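PDB 5T12: phosphoenolpyruvate--protein phosphotransferase from Escherichia coli, which probably transfers the phosphoryl group of phosphoenolpyruvate to the carrier protein NPr in the nitrogen-related phosphotransferase system, here seen as its N-terminal phosphotransfer domain. Local coordinates for residues A[211-216]-A[225-230]; A[15-20]-A[152-157]; A[41-46]-A[88-93]. The protein carries 1 engineered substitution. All blocks are in the same frame, centred on the assembly; numbering follows the deposited sequence.

Interaction 1: A[211-216]-A[225-230]; sequences HRRTLI and LVDPEP
I216 and L225 form a hydrogen-bonded pair in an antiparallel beta hairpin near the surface of the alpha/beta part of the domain, where strand 223-226 leads toward the C-terminal helix. The pair is joined both ways, I216 N to L225 O at 3.0 Å and L225 N to I216 O at 2.9 Å, with both donors lying in the carbonyl planes. One step along, L215 and V226 make a non-hydrogen-bonded pair on the opposite side of the sheet, their side chains side by side and pointing the same way, CD2 against CG1. The pairing runs on past the strand, since D227 N still reaches T214 O at 3.1 Å.

P228 then turns its ring back over the first strand. I216 CG1 lies anti to the carbonyl carbon (chi1 -60°), and its extension CD1 meets P228 CB at 3.6 Å. T214 CG2 comes up to P228 CD at 3.7 Å, the two side chains crossing at about a right angle. I13 of strand 11-18 packs against T214, I216 and P228, extending this apolar patch. At the loop end the guanidinium of R213 offers NH1 to D227 OD2, 3.0 Å away. The oxygen sits at the edge of the guanidinium, near its plane, and the two flat groups are 24° apart, but the N-H points poorly, at 132°.

The chemistry implies a division of labour: straight backbone bonds set the register, the P228 ring packs on T214 and I216, and the R213-D227 salt bridge, at the surface and with a weak hydrogen bond, probably contributes mainly through charge.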
ATOM      1  N   HIS A 211     -16.299   3.970  -7.590  1.00 43.72           N
ATOM      2  CA  HIS A 211     -15.274   3.962  -8.623  1.00 45.37           C
ATOM      3  C   HIS A 211     -15.627   4.955  -9.725  1.00 39.73           C
ATOM      4  O   HIS A 211     -16.779   5.032 -10.164  1.00 44.88           O
ATOM      5  CB  HIS A 211     -15.123   2.550  -9.192  1.00 33.42           C
ATOM      6  CG  HIS A 211     -13.990   2.401 -10.159  1.00 46.15           C
ATOM      7  ND1 HIS A 211     -12.682   2.680  -9.824  1.00 42.79           N
ATOM      8  CD2 HIS A 211     -13.968   1.994 -11.450  1.00 44.06           C
ATOM      9  CE1 HIS A 211     -11.905   2.457 -10.869  1.00 39.97           C
ATOM     10  NE2 HIS A 211     -12.660   2.040 -11.869  1.00 43.72           N
ATOM     11  N   ARG A 212     -14.625   5.728 -10.156  1.00 40.92           N
ATOM     12  CA  ARG A 212     -14.763   6.742 -11.204  1.00 54.12           C
ATOM     13  C   ARG A 212     -15.691   7.885 -10.799  1.00 45.11           C
ATOM     14  O   ARG A 212     -16.311   8.518 -11.656  1.00 74.22           O
ATOM     15  CB  ARG A 212     -15.248   6.135 -12.524  1.00 52.19           C
ATOM     16  CG  ARG A 212     -14.406   5.000 -13.060  1.00 44.03           C
ATOM     17  CD  ARG A 212     -15.210   4.234 -14.085  1.00 60.09           C
ATOM     18  NE  ARG A 212     -14.552   3.009 -14.517  1.00 78.38           N
ATOM     19  CZ  ARG A 212     -15.208   1.921 -14.900  1.00 84.82           C
ATOM     20  NH1 ARG A 212     -16.535   1.911 -14.887  1.00 84.58           N
ATOM     21  NH2 ARG A 212     -14.544   0.841 -15.284  1.00 62.05           N
ATOM     22  N   ARG A 213     -15.807   8.170  -9.505  1.00 39.47           N
ATOM     23  CA  ARG A 213     -16.599   9.300  -9.040  1.00 46.83           C
ATOM     24  C   ARG A 213     -15.762  10.189  -8.135  1.00 37.45           C
ATOM     25  O   ARG A 213     -14.937   9.699  -7.357  1.00 41.57           O
ATOM     26  CB  ARG A 213     -17.856   8.847  -8.289  1.00 47.46           C
ATOM     27  CG  ARG A 213     -18.968   8.309  -9.175  1.00 55.70           C
ATOM     28  CD  ARG A 213     -20.328   8.568  -8.546  1.00 66.74           C
ATOM     29  NE  ARG A 213     -21.346   7.642  -9.031  1.00 86.32           N
ATOM     30  CZ  ARG A 213     -22.612   7.648  -8.628  1.00 82.90           C
ATOM     31  NH1 ARG A 213     -23.020   8.538  -7.734  1.00 51.29           N
ATOM     32  NH2 ARG A 213     -23.470   6.765  -9.119  1.00 82.20           N
ATOM     33  N   THR A 214     -15.985  11.497  -8.238  1.00 44.92           N
ATOM     34  CA  THR A 214     -15.308  12.448  -7.367  1.00 33.87           C
ATOM     35  C   THR A 214     -15.788  12.277  -5.931  1.00 28.84           C
ATOM     36  O   THR A 214     -16.992  12.187  -5.673  1.00 32.34           O
ATOM     37  CB  THR A 214     -15.559  13.879  -7.840  1.00 33.62           C
ATOM     38  OG1 THR A 214     -15.033  14.048  -9.162  1.00 34.29           O
ATOM     39  CG2 THR A 214     -14.888  14.878  -6.904  1.00 24.84           C
ATOM     40  N   LEU A 215     -14.844  12.235  -4.996  1.00 30.22           N
ATOM     41  CA  LEU A 215     -15.150  12.042  -3.588  1.00 31.92           C
ATOM     42  C   LEU A 215     -14.387  13.055  -2.747  1.00 25.94           C
ATOM     43  O   LEU A 215     -13.290  13.487  -3.110  1.00 27.43           O
ATOM     44  CB  LEU A 215     -14.787  10.624  -3.123  1.00 42.49           C
ATOM     45  CG  LEU A 215     -15.264   9.434  -3.956  1.00 49.92           C
ATOM     46  CD1 LEU A 215     -14.615   8.156  -3.453  1.00 31.99           C
ATOM     47  CD2 LEU A 215     -16.777   9.314  -3.921  1.00 51.87           C
ATOM     48  N   ILE A 216     -14.983  13.431  -1.619  1.00 27.87           N
ATOM     49  CA  ILE A 216     -14.308  14.198  -0.578  1.00 25.66           C
ATOM     50  C   ILE A 216     -14.288  13.341   0.678  1.00 29.66           C
ATOM     51  O   ILE A 216     -15.347  13.008   1.224  1.00 33.44           O
ATOM     52  CB  ILE A 216     -14.997  15.544  -0.301  1.00 32.86           C
ATOM     53  CG1 ILE A 216     -15.026  16.414  -1.558  1.00 41.81           C
ATOM     54  CG2 ILE A 216     -14.286  16.276   0.831  1.00 39.31           C
ATOM     55  CD1 ILE A 216     -15.599  17.796  -1.319  1.00 38.44           C
ATOM     56  N   LEU A 225     -18.180  12.630   1.146  1.00 42.35           N
ATOM     57  CA  LEU A 225     -19.091  13.349   0.266  1.00 39.00           C
ATOM     58  C   LEU A 225     -18.967  12.788  -1.143  1.00 35.11           C
ATOM     59  O   LEU A 225     -17.879  12.807  -1.728  1.00 48.13           O
ATOM     60  CB  LEU A 225     -18.791  14.847   0.278  1.00 43.37           C
ATOM     61  CG  LEU A 225     -18.950  15.536   1.634  1.00 68.86           C
ATOM     62  CD1 LEU A 225     -18.645  17.018   1.523  1.00 75.44           C
ATOM     63  CD2 LEU A 225     -20.348  15.314   2.179  1.00 70.77           C
ATOM     64  N   VAL A 226     -20.076  12.298  -1.686  1.00 39.06           N
ATOM     65  CA  VAL A 226     -20.109  11.742  -3.035  1.00 55.34           C
ATOM     66  C   VAL A 226     -20.683  12.795  -3.974  1.00 56.32           C
ATOM     67  O   VAL A 226     -21.803  13.275  -3.762  1.00 49.34           O
ATOM     68  CB  VAL A 226     -20.934  10.446  -3.087  1.00 51.92           C
ATOM     69  CG1 VAL A 226     -20.775   9.773  -4.436  1.00 51.70           C
ATOM     70  CG2 VAL A 226     -20.523   9.508  -1.960  1.00 44.22           C
ATOM     71  N   ASP A 227     -19.912  13.150  -5.012  1.00 50.34           N
ATOM     72  CA  ASP A 227     -20.306  14.039  -6.103  1.00 56.88           C
ATOM     73  C   ASP A 227     -20.438  15.484  -5.634  1.00 47.25           C
ATOM     74  O   ASP A 227     -21.536  16.053  -5.716  1.00 68.47           O
ATOM     75  CB  ASP A 227     -21.634  13.596  -6.718  1.00 56.36           C
ATOM     76  CG  ASP A 227     -21.585  12.189  -7.269  1.00 70.19           C
ATOM     77  OD1 ASP A 227     -20.594  11.843  -7.952  1.00 79.75           O
ATOM     78  OD2 ASP A 227     -22.544  11.426  -7.020  1.00 72.42           O
ATOM     79  N   PRO A 228     -19.356  16.125  -5.135  1.00 56.86           N
ATOM     80  CA  PRO A 228     -19.536  17.424  -4.468  1.00 59.42           C
ATOM     81  C   PRO A 228     -19.956  18.553  -5.396  1.00 43.03           C
ATOM     82  O   PRO A 228     -20.505  19.553  -4.922  1.00 44.48           O
ATOM     83  CB  PRO A 228     -18.156  17.702  -3.853  1.00 48.03           C
ATOM     84  CG  PRO A 228     -17.206  16.890  -4.662  1.00 56.07           C
ATOM     85  CD  PRO A 228     -17.970  15.640  -4.999  1.00 34.32           C
ATOM     86  N   GLU A 229     -19.733  18.406  -6.704  1.00 43.05           N
ATOM     87  CA  GLU A 229     -19.980  19.525  -7.610  1.00 49.14           C
ATOM     88  C   GLU A 229     -21.454  19.898  -7.692  1.00 52.69           C
ATOM     89  O   GLU A 229     -21.762  21.095  -7.577  1.00 48.20           O
ATOM     90  CB  GLU A 229     -19.375  19.219  -8.984  1.00 50.28           C
ATOM     91  CG  GLU A 229     -19.499  20.377  -9.968  1.00 55.93           C
ATOM     92  CD  GLU A 229     -19.055  20.017 -11.370  1.00 71.68           C
ATOM     93  OE1 GLU A 229     -19.688  19.142 -11.996  1.00 83.45           O
ATOM     94  OE2 GLU A 229     -18.074  20.618 -11.849  1.00 65.93           O
ATOM     95  N   PRO A 230     -22.402  18.972  -7.904  1.00 48.26           N
ATOM     96  CA  PRO A 230     -23.822  19.361  -7.802  1.00 47.45           C
ATOM     97  C   PRO A 230     -24.190  20.071  -6.508  1.00 42.95           C
ATOM     98  O   PRO A 230     -24.979  21.023  -6.541  1.00 49.83           O
ATOM     99  CB  PRO A 230     -24.552  18.019  -7.934  1.00 49.66           C
ATOM    100  CG  PRO A 230     -23.685  17.240  -8.845  1.00 52.43           C
ATOM    101  CD  PRO A 230     -22.261  17.643  -8.532  1.00 51.94           C
TER

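Interaction 2: A[15-20]-A[152-157]; sequences EGWQDA and ERFILV
W17 turns the CE3 edge of its six-membered ring toward the face of the F154 ring, in an edge-to-face pair whose centroids are 5.1 Å apart and whose planes meet at 55°. The two side chains lie side by side and point the same way from adjacent strands. W17 CE3 approaches F154 CE2 to 3.8 Å, while nearer the backbone W17 CB rests against F154 CD2, also at 3.8 Å. F154 CG stands between the backbone N and the carbonyl carbon (chi1 62°), where the ring begins beside W17 CB. L156 CD1 touches W17 from further along, packing near its carbonyl O.

Beneath the rings, strands 11-18 and 154-158 run parallel as neighbours in the mixed sheet of the alpha/beta subdomain, although a mostly helical insertion separates them in sequence; strand 154-158 falls in the mobile (phosphohistidine) domain family of PEP-utilising enzymes. Parallel pairing makes the bonds alternate: I155 N donates to E15 O (2.9 Å), W17 N to I155 O (3.0 Å), and V157 N to W17 O (3.1 Å). In the last of these the donor stands above the carbonyl plane.

On the other side of the sheet from W17, V157 CG2 presses against Q18 CB and comes within 3.4 Å of W17 O. W150 meets both rings of the aromatic pair, edge-to-face with W17, and H211 meets W17 while its ND1 is hydrogen-bonded to Q18 N.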
ATOM      1  N   GLU A  15     -10.895  11.696  -7.431  1.00 39.05           N
ATOM      2  CA  GLU A  15     -11.693  10.635  -8.029  1.00 38.31           C
ATOM      3  C   GLU A  15     -11.517   9.338  -7.248  1.00 35.35           C
ATOM      4  O   GLU A  15     -10.413   9.003  -6.812  1.00 38.57           O
ATOM      5  CB  GLU A  15     -11.285  10.442  -9.491  1.00 33.69           C
ATOM      6  CG  GLU A  15     -11.465   9.034 -10.037  1.00 51.91           C
ATOM      7  CD  GLU A  15     -10.714   8.819 -11.339  1.00 62.48           C
ATOM      8  OE1 GLU A  15     -10.073   9.777 -11.819  1.00 52.28           O
ATOM      9  OE2 GLU A  15     -10.760   7.694 -11.878  1.00 70.00           O
ATOM     10  N   GLY A  16     -12.617   8.612  -7.060  1.00 31.24           N
ATOM     11  CA  GLY A  16     -12.544   7.320  -6.397  1.00 31.56           C
ATOM     12  C   GLY A  16     -11.955   6.262  -7.318  1.00 30.35           C
ATOM     13  O   GLY A  16     -12.210   6.241  -8.522  1.00 35.35           O
ATOM     14  N   TRP A  17     -11.151   5.376  -6.733  1.00 39.15           N
ATOM     15  CA  TRP A  17     -10.473   4.330  -7.492  1.00 31.64           C
ATOM     16  C   TRP A  17     -10.525   3.029  -6.707  1.00 30.54           C
ATOM     17  O   TRP A  17      -9.978   2.946  -5.603  1.00 32.19           O
ATOM     18  CB  TRP A  17      -9.021   4.718  -7.795  1.00 30.27           C
ATOM     19  CG  TRP A  17      -8.334   3.782  -8.744  1.00 39.47           C
ATOM     20  CD1 TRP A  17      -8.533   3.688 -10.091  1.00 37.79           C
ATOM     21  CD2 TRP A  17      -7.331   2.810  -8.419  1.00 43.02           C
ATOM     22  NE1 TRP A  17      -7.722   2.716 -10.624  1.00 44.03           N
ATOM     23  CE2 TRP A  17      -6.974   2.162  -9.619  1.00 37.43           C
ATOM     24  CE3 TRP A  17      -6.705   2.422  -7.231  1.00 30.82           C
ATOM     25  CZ2 TRP A  17      -6.015   1.151  -9.664  1.00 57.67           C
ATOM     26  CZ3 TRP A  17      -5.754   1.419  -7.278  1.00 43.35           C
ATOM     27  CH2 TRP A  17      -5.420   0.794  -8.486  1.00 37.22           C
ATOM     28  N   GLN A  18     -11.181   2.022  -7.275  1.00 36.12           N
ATOM     29  CA  GLN A  18     -11.245   0.689  -6.692  1.00 44.05           C
ATOM     30  C   GLN A  18     -10.284  -0.234  -7.429  1.00 40.99           C
ATOM     31  O   GLN A  18     -10.337  -0.337  -8.659  1.00 37.38           O
ATOM     32  CB  GLN A  18     -12.662   0.120  -6.760  1.00 33.04           C
ATOM     33  CG  GLN A  18     -12.776  -1.311  -6.244  1.00 51.10           C
ATOM     34  CD  GLN A  18     -14.003  -2.031  -6.771  1.00 51.63           C
ATOM     35  OE1 GLN A  18     -14.508  -1.715  -7.849  1.00 54.72           O
ATOM     36  NE2 GLN A  18     -14.489  -3.007  -6.012  1.00 50.44           N
ATOM     37  N   ASP A  19      -9.412  -0.902  -6.675  1.00 46.56           N
ATOM     38  CA  ASP A  19      -8.499  -1.893  -7.239  1.00 63.58           C
ATOM     39  C   ASP A  19      -9.075  -3.277  -6.954  1.00 53.61           C
ATOM     40  O   ASP A  19      -8.701  -3.957  -5.997  1.00 47.94           O
ATOM     41  CB  ASP A  19      -7.098  -1.735  -6.662  1.00 66.07           C
ATOM     42  CG  ASP A  19      -6.122  -2.751  -7.222  1.00 59.66           C
ATOM     43  OD1 ASP A  19      -6.239  -3.091  -8.418  1.00 55.29           O
ATOM     44  OD2 ASP A  19      -5.245  -3.215  -6.464  1.00 73.94           O
ATOM     45  N   ALA A  20     -10.009  -3.691  -7.807  1.00 42.18           N
ATOM     46  CA  ALA A  20     -10.639  -4.998  -7.691  1.00 62.21           C
ATOM     47  C   ALA A  20      -9.838  -6.104  -8.364  1.00 72.17           C
ATOM     48  O   ALA A  20     -10.407  -7.154  -8.690  1.00 70.26           O
ATOM     49  CB  ALA A  20     -12.057  -4.952  -8.267  1.00 51.00           C
ATOM     50  N   GLU A 152      -4.340  10.596 -11.859  1.00 31.41           N
ATOM     51  CA  GLU A 152      -3.318  11.532 -11.398  1.00 38.80           C
ATOM     52  C   GLU A 152      -3.385  11.709  -9.887  1.00 41.58           C
ATOM     53  O   GLU A 152      -2.352  11.735  -9.207  1.00 34.57           O
ATOM     54  CB  GLU A 152      -3.476  12.874 -12.110  1.00 49.03           C
ATOM     55  CG  GLU A 152      -2.285  13.802 -11.952  1.00 65.08           C
ATOM     56  CD  GLU A 152      -2.469  15.113 -12.685  1.00 80.10           C
ATOM     57  OE1 GLU A 152      -3.422  15.851 -12.358  1.00 89.23           O
ATOM     58  OE2 GLU A 152      -1.666  15.404 -13.597  1.00 97.42           O
ATOM     59  N   ARG A 153      -4.593  11.835  -9.346  1.00 31.60           N
ATOM     60  CA  ARG A 153      -4.852  11.780  -7.916  1.00 22.94           C
ATOM     61  C   ARG A 153      -6.105  10.946  -7.707  1.00 22.36           C
ATOM     62  O   ARG A 153      -7.050  11.037  -8.496  1.00 23.87           O
ATOM     63  CB  ARG A 153      -5.044  13.179  -7.312  1.00 28.93           C
ATOM     64  CG  ARG A 153      -3.827  14.084  -7.396  1.00 43.77           C
ATOM     65  CD  ARG A 153      -2.696  13.577  -6.519  1.00 45.15           C
ATOM     66  NE  ARG A 153      -1.711  14.622  -6.255  1.00 49.63           N
ATOM     67  CZ  ARG A 153      -0.680  14.896  -7.047  1.00 43.16           C
ATOM     68  NH1 ARG A 153      -0.493  14.202  -8.161  1.00 43.52           N
ATOM     69  NH2 ARG A 153       0.164  15.866  -6.725  1.00 55.27           N
ATOM     70  N   PHE A 154      -6.116  10.124  -6.659  1.00 23.89           N
ATOM     71  CA  PHE A 154      -7.278   9.284  -6.414  1.00 28.98           C
ATOM     72  C   PHE A 154      -7.433   9.015  -4.925  1.00 26.23           C
ATOM     73  O   PHE A 154      -6.488   9.143  -4.142  1.00 23.27           O
ATOM     74  CB  PHE A 154      -7.199   7.957  -7.188  1.00 31.33           C
ATOM     75  CG  PHE A 154      -6.033   7.086  -6.803  1.00 31.24           C
ATOM     76  CD1 PHE A 154      -4.821   7.201  -7.462  1.00 35.29           C
ATOM     77  CD2 PHE A 154      -6.158   6.134  -5.802  1.00 25.03           C
ATOM     78  CE1 PHE A 154      -3.750   6.394  -7.119  1.00 25.47           C
ATOM     79  CE2 PHE A 154      -5.090   5.328  -5.455  1.00 29.06           C
ATOM     80  CZ  PHE A 154      -3.886   5.458  -6.115  1.00 31.84           C
ATOM     81  N   ILE A 155      -8.654   8.643  -4.552  1.00 28.90           N
ATOM     82  CA  ILE A 155      -8.982   8.175  -3.212  1.00 26.02           C
ATOM     83  C   ILE A 155      -9.264   6.683  -3.308  1.00 32.37           C
ATOM     84  O   ILE A 155     -10.168   6.261  -4.041  1.00 28.56           O
ATOM     85  CB  ILE A 155     -10.186   8.925  -2.622  1.00 33.41           C
ATOM     86  CG1 ILE A 155      -9.848  10.404  -2.426  1.00 35.43           C
ATOM     87  CG2 ILE A 155     -10.627   8.283  -1.313  1.00 27.29           C
ATOM     88  CD1 ILE A 155     -11.044  11.266  -2.083  1.00 25.85           C
ATOM     89  N   LEU A 156      -8.488   5.884  -2.580  1.00 30.17           N
ATOM     90  CA  LEU A 156      -8.669   4.438  -2.605  1.00 28.75           C
ATOM     91  C   LEU A 156      -9.985   4.067  -1.935  1.00 36.22           C
ATOM     92  O   LEU A 156     -10.233   4.443  -0.785  1.00 33.89           O
ATOM     93  CB  LEU A 156      -7.500   3.744  -1.910  1.00 29.98           C
ATOM     94  CG  LEU A 156      -7.648   2.234  -1.703  1.00 32.96           C
ATOM     95  CD1 LEU A 156      -7.697   1.502  -3.038  1.00 29.87           C
ATOM     96  CD2 LEU A 156      -6.525   1.695  -0.830  1.00 30.20           C
ATOM     97  N   VAL A 157     -10.832   3.338  -2.657  1.00 30.24           N
ATOM     98  CA  VAL A 157     -12.058   2.772  -2.110  1.00 40.48           C
ATOM     99  C   VAL A 157     -11.925   1.257  -2.140  1.00 32.11           C
ATOM    100  O   VAL A 157     -11.537   0.680  -3.163  1.00 35.50           O
ATOM    101  CB  VAL A 157     -13.303   3.243  -2.883  1.00 37.23           C
ATOM    102  CG1 VAL A 157     -13.589   4.703  -2.577  1.00 36.88           C
ATOM    103  CG2 VAL A 157     -13.122   3.042  -4.381  1.00 40.50           C
TER
HETATM  104  O   HOH W   1      -8.524  12.951  -8.905  1.00 36.96           O

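Interaction 3: A[41-46]-A[88-93]; sequences ERLTGA and ELFAEV
L43 points toward helix 83-94, and its CD1 methyl settles between L89 and V93, side chains one turn apart on that helix. The side chains of L43 and V93 pass one another, running opposite ways, so that L43 CD1 lies alongside V93 CG2 at 3.6 Å. The L43 and L89 side chains cross at a slant, and CD1 of L43 meets not the branched end of L89 but its CB, 4.1 Å away. L43 CG is anti to the carbonyl carbon, and chi2 of 165° carries CD1 outward into this position.

F90 approaches differently. Its bond from the backbone leaves to one side of the facing helix, but the ring reaches back toward it. The second torsion, 11°, places CD1 nearly eclipsed with CA, which brings the ring plane close to the CA position. In this attitude the ring offers its edge to L43 CB, with CE1 as the nearest atom at 4.2 Å. T44 crosses F90 at about a right angle, and its CG2 methyl meets the far tip of the ring, CZ, at 3.7 Å. The hydroxyl on the other branch of T44 turns back along its own helix, OG1 donating to E41 O at 3.0 Å. G45 N reaches the same oxygen from the same face of the carbonyl.

No hydrogen bond joins the two segments. They are held by apolar packing between nearly antiparallel helices, whose local axes run at 157° and come no closer than 10.8 Å. Helix 99-115 covers the seam, with A99 and V103 on L43 and V106 on L89, while a salt bridge from R42 to E100 ties it to helix 36-61. Together these helices belong to the all-helical subdomain that follows strand 11-18 in the chain and, as in related Enzymes I, probably binds the phosphocarrier protein.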
ATOM      1  N   GLU A  41      20.648  -7.600 -12.205  1.00 51.50           N
ATOM      2  CA  GLU A  41      20.764  -6.148 -12.136  1.00 60.57           C
ATOM      3  C   GLU A  41      19.424  -5.502 -11.812  1.00 49.92           C
ATOM      4  O   GLU A  41      19.372  -4.483 -11.112  1.00 44.09           O
ATOM      5  CB  GLU A  41      21.328  -5.603 -13.449  1.00 60.09           C
ATOM      6  CG  GLU A  41      22.800  -5.923 -13.667  1.00 89.03           C
ATOM      7  CD  GLU A  41      23.291  -5.537 -15.049  1.00102.64           C
ATOM      8  OE1 GLU A  41      22.468  -5.086 -15.873  1.00 78.62           O
ATOM      9  OE2 GLU A  41      24.503  -5.685 -15.312  1.00 95.59           O
ATOM     10  N   ARG A  42      18.327  -6.078 -12.312  1.00 56.95           N
ATOM     11  CA  ARG A  42      17.005  -5.565 -11.970  1.00 49.13           C
ATOM     12  C   ARG A  42      16.679  -5.792 -10.499  1.00 43.88           C
ATOM     13  O   ARG A  42      15.961  -4.989  -9.893  1.00 46.71           O
ATOM     14  CB  ARG A  42      15.939  -6.224 -12.845  1.00 50.29           C
ATOM     15  CG  ARG A  42      16.069  -5.951 -14.331  1.00 51.05           C
ATOM     16  CD  ARG A  42      15.008  -6.723 -15.093  1.00 45.63           C
ATOM     17  NE  ARG A  42      13.666  -6.405 -14.614  1.00 40.41           N
ATOM     18  CZ  ARG A  42      12.649  -7.260 -14.621  1.00 55.49           C
ATOM     19  NH1 ARG A  42      12.823  -8.495 -15.072  1.00 61.16           N
ATOM     20  NH2 ARG A  42      11.461  -6.885 -14.167  1.00 52.84           N
ATOM     21  N   LEU A  43      17.194  -6.876  -9.913  1.00 51.13           N
ATOM     22  CA  LEU A  43      16.917  -7.172  -8.513  1.00 45.92           C
ATOM     23  C   LEU A  43      17.696  -6.256  -7.578  1.00 41.98           C
ATOM     24  O   LEU A  43      17.145  -5.767  -6.585  1.00 42.65           O
ATOM     25  CB  LEU A  43      17.234  -8.637  -8.215  1.00 33.22           C
ATOM     26  CG  LEU A  43      16.101  -9.616  -8.517  1.00 39.83           C
ATOM     27  CD1 LEU A  43      16.614 -11.041  -8.553  1.00 51.47           C
ATOM     28  CD2 LEU A  43      15.001  -9.477  -7.478  1.00 45.98           C
ATOM     29  N   THR A  44      18.976  -6.015  -7.874  1.00 45.24           N
ATOM     30  CA  THR A  44      19.761  -5.107  -7.043  1.00 48.61           C
ATOM     31  C   THR A  44      19.218  -3.685  -7.105  1.00 44.77           C
ATOM     32  O   THR A  44      19.351  -2.927  -6.138  1.00 48.09           O
ATOM     33  CB  THR A  44      21.229  -5.130  -7.468  1.00 49.53           C
ATOM     34  OG1 THR A  44      21.329  -4.854  -8.871  1.00 75.68           O
ATOM     35  CG2 THR A  44      21.847  -6.491  -7.179  1.00 52.41           C
ATOM     36  N   GLY A  45      18.604  -3.307  -8.227  1.00 36.83           N
ATOM     37  CA  GLY A  45      17.982  -1.997  -8.308  1.00 35.93           C
ATOM     38  C   GLY A  45      16.746  -1.888  -7.437  1.00 43.29           C
ATOM     39  O   GLY A  45      16.532  -0.872  -6.771  1.00 46.97           O
ATOM     40  N   ALA A  46      15.917  -2.935  -7.423  1.00 39.77           N
ATOM     41  CA  ALA A  46      14.697  -2.901  -6.623  1.00 42.74           C
ATOM     42  C   ALA A  46      15.003  -3.010  -5.134  1.00 48.95           C
ATOM     43  O   ALA A  46      14.367  -2.337  -4.314  1.00 47.48           O
ATOM     44  CB  ALA A  46      13.752  -4.021  -7.058  1.00 30.84           C
ATOM     45  N   GLU A  88      19.681 -15.254  -1.661  1.00 40.59           N
ATOM     46  CA  GLU A  88      18.494 -16.087  -1.836  1.00 33.45           C
ATOM     47  C   GLU A  88      17.801 -15.778  -3.156  1.00 44.77           C
ATOM     48  O   GLU A  88      17.293 -16.682  -3.828  1.00 43.29           O
ATOM     49  CB  GLU A  88      17.527 -15.884  -0.670  1.00 31.34           C
ATOM     50  CG  GLU A  88      18.012 -16.405   0.676  1.00 34.29           C
ATOM     51  CD  GLU A  88      18.133 -17.917   0.717  1.00 46.92           C
ATOM     52  OE1 GLU A  88      19.151 -18.448   0.227  1.00 58.06           O
ATOM     53  OE2 GLU A  88      17.208 -18.575   1.238  1.00 47.68           O
ATOM     54  N   LEU A  89      17.775 -14.501  -3.543  1.00 36.35           N
ATOM     55  CA  LEU A  89      17.138 -14.105  -4.794  1.00 29.71           C
ATOM     56  C   LEU A  89      17.995 -14.471  -6.000  1.00 33.99           C
ATOM     57  O   LEU A  89      17.462 -14.851  -7.049  1.00 34.13           O
ATOM     58  CB  LEU A  89      16.847 -12.604  -4.777  1.00 32.05           C
ATOM     59  CG  LEU A  89      15.881 -12.117  -3.694  1.00 40.12           C
ATOM     60  CD1 LEU A  89      15.987 -10.612  -3.514  1.00 35.49           C
ATOM     61  CD2 LEU A  89      14.453 -12.511  -4.035  1.00 38.06           C
ATOM     62  N   PHE A  90      19.321 -14.365  -5.874  1.00 35.71           N
ATOM     63  CA  PHE A  90      20.193 -14.735  -6.984  1.00 40.19           C
ATOM     64  C   PHE A  90      20.199 -16.240  -7.217  1.00 35.96           C
ATOM     65  O   PHE A  90      20.422 -16.688  -8.347  1.00 44.11           O
ATOM     66  CB  PHE A  90      21.618 -14.238  -6.733  1.00 32.41           C
ATOM     67  CG  PHE A  90      21.825 -12.788  -7.070  1.00 47.28           C
ATOM     68  CD1 PHE A  90      20.747 -11.960  -7.339  1.00 40.70           C
ATOM     69  CD2 PHE A  90      23.103 -12.257  -7.135  1.00 52.07           C
ATOM     70  CE1 PHE A  90      20.937 -10.627  -7.653  1.00 37.08           C
ATOM     71  CE2 PHE A  90      23.301 -10.925  -7.453  1.00 49.13           C
ATOM     72  CZ  PHE A  90      22.216 -10.109  -7.711  1.00 41.32           C
ATOM     73  N   ALA A  91      19.960 -17.029  -6.166  1.00 29.64           N
ATOM     74  CA  ALA A  91      19.896 -18.478  -6.324  1.00 38.55           C
ATOM     75  C   ALA A  91      18.732 -18.893  -7.211  1.00 43.27           C
ATOM     76  O   ALA A  91      18.823 -19.899  -7.925  1.00 45.87           O
ATOM     77  CB  ALA A  91      19.789 -19.150  -4.955  1.00 25.87           C
ATOM     78  N   GLU A  92      17.633 -18.137  -7.182  1.00 49.36           N
ATOM     79  CA  GLU A  92      16.512 -18.426  -8.069  1.00 51.09           C
ATOM     80  C   GLU A  92      16.771 -17.939  -9.489  1.00 47.78           C
ATOM     81  O   GLU A  92      16.246 -18.524 -10.442  1.00 57.75           O
ATOM     82  CB  GLU A  92      15.228 -17.801  -7.518  1.00 44.39           C
ATOM     83  CG  GLU A  92      14.716 -18.466  -6.249  1.00 56.16           C
ATOM     84  CD  GLU A  92      14.278 -19.901  -6.479  1.00 63.18           C
ATOM     85  OE1 GLU A  92      13.776 -20.200  -7.582  1.00 52.20           O
ATOM     86  OE2 GLU A  92      14.440 -20.730  -5.559  1.00 66.31           O
ATOM     87  N   VAL A  93      17.573 -16.884  -9.650  1.00 32.22           N
ATOM     88  CA  VAL A  93      17.907 -16.406 -10.988  1.00 45.37           C
ATOM     89  C   VAL A  93      18.798 -17.410 -11.708  1.00 53.07           C
ATOM     90  O   VAL A  93      18.643 -17.647 -12.912  1.00 55.33           O
ATOM     91  CB  VAL A  93      18.569 -15.018 -10.912  1.00 51.63           C
ATOM     92  CG1 VAL A  93      18.925 -14.517 -12.305  1.00 65.99           C
ATOM     93  CG2 VAL A  93      17.650 -14.036 -10.213  1.00 55.13           C
TER

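Overall arrangement
Interactions 1 and 2 belong to one sheet and touch: strands 214-218 and 11-18 are neighbours, and R212 and R213 make backbone hydrogen bonds to G16. Interaction 1 is a local surface hairpin with a charged end; interaction 2 is partly buried, joins strands distant in sequence, and pairs aromatic rings over its backbone bonds. Interaction 3 lies on the other side of the chain's centre, about 32 Å from interaction 2 and 43 Å from interaction 1, centre to centre. It is buried and relies on aliphatic and aromatic packing alone. The sheet contacts thus take their register from main-chain bonds, whereas the helical contact rests on side-chain packing, with no hydrogen bond between its segments.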